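LacI family sugar-binding transcriptional regulator (Enterococcus faecalis V583, PDB 4RK0) binds ribose between the two lobes of its sugar-binding domain and probably regulates transcription as a DNA-binding repressor of the LacI family. Local coordinates at residues A[89-94]-A[238-243]. Sequence-based numbering, arbitrary orientation.
With RIB (alpha-D-ribofuranose), chain E.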
ATOM      1  N   PRO A  89     -21.717 -18.245  -0.791  1.00 32.66           N
ATOM      2  CA  PRO A  89     -21.855 -17.201   0.201  1.00 35.42           C
ATOM      3  C   PRO A  89     -20.916 -16.018  -0.095  1.00 25.60           C
ATOM      4  O   PRO A  89     -19.869 -16.197  -0.720  1.00 32.58           O
ATOM      5  CB  PRO A  89     -21.452 -17.906   1.494  1.00 39.65           C
ATOM      6  CG  PRO A  89     -20.497 -18.952   1.057  1.00 46.42           C
ATOM      7  CD  PRO A  89     -21.006 -19.420  -0.267  1.00 41.31           C
ATOM      8  N   PHE A  90     -21.361 -14.849   0.299  1.00 27.11           N
ATOM      9  CA  PHE A  90     -20.595 -13.621   0.157  1.00 37.92           C
ATOM     10  C   PHE A  90     -20.917 -12.602   1.248  1.00 40.24           C
ATOM     11  O   PHE A  90     -21.851 -12.745   2.027  1.00 36.72           O
ATOM     12  CB  PHE A  90     -20.861 -13.004  -1.217  1.00 30.61           C
ATOM     13  CG  PHE A  90     -22.263 -12.458  -1.378  1.00 39.25           C
ATOM     14  CD1 PHE A  90     -23.302 -13.269  -1.795  1.00 40.99           C
ATOM     15  CD2 PHE A  90     -22.539 -11.148  -1.080  1.00 39.13           C
ATOM     16  CE1 PHE A  90     -24.591 -12.761  -1.913  1.00 29.33           C
ATOM     17  CE2 PHE A  90     -23.812 -10.632  -1.199  1.00 39.69           C
ATOM     18  CZ  PHE A  90     -24.856 -11.445  -1.615  1.00 41.20           C
ATOM     19  N   ILE A  91     -20.098 -11.556   1.304  1.00 29.36           N
ATOM     20  CA  ILE A  91     -20.260 -10.497   2.260  1.00 21.88           C
ATOM     21  C   ILE A  91     -19.785  -9.200   1.576  1.00 23.02           C
ATOM     22  O   ILE A  91     -18.878  -9.244   0.770  1.00 28.40           O
ATOM     23  CB  ILE A  91     -19.473 -10.797   3.568  1.00 31.14           C
ATOM     24  CG1 ILE A  91     -19.749  -9.740   4.631  1.00 32.10           C
ATOM     25  CG2 ILE A  91     -17.979 -10.971   3.296  1.00 27.40           C
ATOM     26  CD1 ILE A  91     -19.468 -10.267   6.036  1.00 32.18           C
ATOM     27  N   VAL A  92     -20.490  -8.120   1.858  1.00 27.35           N
ATOM     28  CA  VAL A  92     -20.224  -6.804   1.274  1.00 34.53           C
ATOM     29  C   VAL A  92     -19.781  -5.785   2.338  1.00 36.39           C
ATOM     30  O   VAL A  92     -20.071  -5.887   3.530  1.00 31.60           O
ATOM     31  CB  VAL A  92     -21.436  -6.235   0.480  1.00 37.30           C
ATOM     32  CG1 VAL A  92     -21.972  -7.262  -0.508  1.00 32.82           C
ATOM     33  CG2 VAL A  92     -22.536  -5.679   1.375  1.00 34.89           C
ATOM     34  N   LEU A  93     -19.051  -4.789   1.883  1.00 26.47           N
ATOM     35  CA  LEU A  93     -18.570  -3.773   2.740  1.00 31.46           C
ATOM     36  C   LEU A  93     -18.066  -2.631   1.882  1.00 32.85           C
ATOM     37  O   LEU A  93     -17.952  -2.731   0.646  1.00 27.27           O
ATOM     38  CB  LEU A  93     -17.413  -4.286   3.611  1.00 27.49           C
ATOM     39  CG  LEU A  93     -16.114  -4.633   2.908  1.00 28.75           C
ATOM     40  CD1 LEU A  93     -14.955  -4.632   3.931  1.00 33.27           C
ATOM     41  CD2 LEU A  93     -16.179  -5.921   2.128  1.00 28.85           C
ATOM     42  N   ASP A  94     -17.789  -1.558   2.587  1.00 25.23           N
ATOM     43  CA  ASP A  94     -17.095  -0.396   2.061  1.00 29.82           C
ATOM     44  C   ASP A  94     -17.873   0.226   0.889  1.00 22.63           C
ATOM     45  O   ASP A  94     -19.023   0.650   1.093  1.00 28.58           O
ATOM     46  CB  ASP A  94     -15.667  -0.746   1.678  1.00 27.88           C
ATOM     47  CG  ASP A  94     -14.760   0.501   1.723  1.00 34.25           C
ATOM     48  OD1 ASP A  94     -14.699   1.155   2.790  1.00 32.23           O
ATOM     49  OD2 ASP A  94     -14.198   0.872   0.693  1.00 31.16           O
ATOM     50  N   GLN A 238     -10.706  -8.371   9.586  1.00 34.63           N
ATOM     51  CA  GLN A 238     -10.882  -9.565  10.413  1.00 42.25           C
ATOM     52  C   GLN A 238     -12.365  -9.956  10.567  1.00 27.37           C
ATOM     53  O   GLN A 238     -12.733 -11.141  10.434  1.00 29.41           O
ATOM     54  CB  GLN A 238     -10.249  -9.359  11.786  1.00 30.03           C
ATOM     55  CG  GLN A 238      -8.725  -9.332  11.735  1.00 28.65           C
ATOM     56  CD  GLN A 238      -8.145  -9.536  13.123  1.00 44.91           C
ATOM     57  OE1 GLN A 238      -8.611  -8.933  14.086  1.00 39.85           O
ATOM     58  NE2 GLN A 238      -7.164 -10.412  13.237  1.00 39.18           N
ATOM     59  N   THR A 239     -13.195  -8.986  10.881  1.00 28.86           N
ATOM     60  CA  THR A 239     -14.600  -9.229  11.121  1.00 41.21           C
ATOM     61  C   THR A 239     -15.310  -9.718   9.849  1.00 56.79           C
ATOM     62  O   THR A 239     -16.147 -10.629   9.882  1.00 28.37           O
ATOM     63  CB  THR A 239     -15.307  -7.960  11.604  1.00 31.23           C
ATOM     64  OG1 THR A 239     -14.645  -7.395  12.744  1.00 33.47           O
ATOM     65  CG2 THR A 239     -16.753  -8.274  11.991  1.00 37.57           C
ATOM     66  N   THR A 240     -14.966  -9.101   8.727  1.00 30.55           N
ATOM     67  CA  THR A 240     -15.503  -9.499   7.426  1.00 27.19           C
ATOM     68  C   THR A 240     -15.196 -10.952   7.068  1.00 35.09           C
ATOM     69  O   THR A 240     -16.085 -11.692   6.662  1.00 35.93           O
ATOM     70  CB  THR A 240     -14.985  -8.496   6.337  1.00 30.73           C
ATOM     71  OG1 THR A 240     -15.508  -7.181   6.623  1.00 35.76           O
ATOM     72  CG2 THR A 240     -15.419  -8.903   4.982  1.00 37.20           C
ATOM     73  N   ALA A 241     -13.943 -11.370   7.235  1.00 24.51           N
ATOM     74  CA  ALA A 241     -13.541 -12.753   6.952  1.00 29.21           C
ATOM     75  C   ALA A 241     -14.215 -13.697   7.931  1.00 38.63           C
ATOM     76  O   ALA A 241     -14.610 -14.806   7.567  1.00 40.92           O
ATOM     77  CB  ALA A 241     -12.031 -12.910   7.049  1.00 30.41           C
ATOM     78  N   THR A 242     -14.341 -13.253   9.170  1.00 34.64           N
ATOM     79  CA  THR A 242     -14.830 -14.142  10.229  1.00 35.60           C
ATOM     80  C   THR A 242     -16.258 -14.463   9.916  1.00 32.81           C
ATOM     81  O   THR A 242     -16.653 -15.622   9.938  1.00 32.60           O
ATOM     82  CB  THR A 242     -14.680 -13.514  11.618  1.00 34.02           C
ATOM     83  OG1 THR A 242     -13.273 -13.333  11.885  1.00 36.53           O
ATOM     84  CG2 THR A 242     -15.254 -14.430  12.712  1.00 36.20           C
ATOM     85  N   LEU A 243     -17.036 -13.432   9.613  1.00 40.46           N
ATOM     86  CA  LEU A 243     -18.436 -13.628   9.260  1.00 34.24           C
ATOM     87  C   LEU A 243     -18.625 -14.446   8.016  1.00 35.20           C
ATOM     88  O   LEU A 243     -19.555 -15.243   7.950  1.00 49.50           O
ATOM     89  CB  LEU A 243     -19.152 -12.302   9.142  1.00 27.35           C
ATOM     90  CG  LEU A 243     -19.454 -11.582  10.447  1.00 46.03           C
ATOM     91  CD1 LEU A 243     -20.260 -10.358  10.115  1.00 36.47           C
ATOM     92  CD2 LEU A 243     -20.211 -12.455  11.439  1.00 76.97           C
TER
HETATM   93  O5  RIB E 401      -9.415   5.679   1.635  1.00 29.42           O
HETATM   94  C5  RIB E 401     -10.069   4.819   0.715  1.00 42.42           C
HETATM   95  C4  RIB E 401     -11.499   5.102   0.877  1.00 60.23           C
HETATM   96  O4  RIB E 401     -12.351   4.421  -0.080  1.00 31.87           O
HETATM   97  C3  RIB E 401     -11.609   4.628   2.313  1.00 24.60           C
HETATM   98  O3  RIB E 401     -11.992   5.816   3.007  1.00 23.42           O
HETATM   99  C2  RIB E 401     -12.614   3.483   2.161  1.00 23.02           C
HETATM  100  O2  RIB E 401     -13.640   3.557   3.120  1.00 22.43           O
HETATM  101  C1  RIB E 401     -13.064   3.444   0.691  1.00 43.37           C
HETATM  102  O1  RIB E 401     -14.475   3.442   0.559  1.00 33.90           O
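Ile91 meets the helix with both of its branches: its CG2 lies 3.7 Å from the methyl CG2 of Thr240, and its CD1 sits between the carbonyl O of Thr240 and CB of Leu243, 3.7 Å from each. With CG1 anti to the backbone N (chi1 -175°), the longer branch runs out as far as Leu243, which it crosses at roughly a right angle. Leu93, two residues on along the same strand face, brings CD1 to 3.7 Å from Thr240 OG1 and CD2 to 4.2 Å from Thr240 CG2. Thr240 is buried, its side chain set between those of Ile91 and Leu93, its methyl lying against Ile91; its hydroxyl is hydrogen-bonded to the carbonyl O of Leu236 in the preceding turn, which satisfies it. Just past Leu93 the chain enters the sugar pocket, where Asp94 OD1 accepts a hydrogen bond of 2.6 Å from the ribose hydroxyl O2. Val105 of strand 103-107 touches both Ile91 and Thr240, and Leu244 and Leu236 of the same helix add contacts to Ile91 and Leu93, respectively. Strand 90-93, an inner strand of the N-terminal lobe's sheet between 66-69 and 103-107, runs nearly antiparallel to the segment of helix 233-249 (157°, axes 8.8 Å apart), which packs on one sheet face beside helix 20-35, as in periplasmic-binding-protein folds.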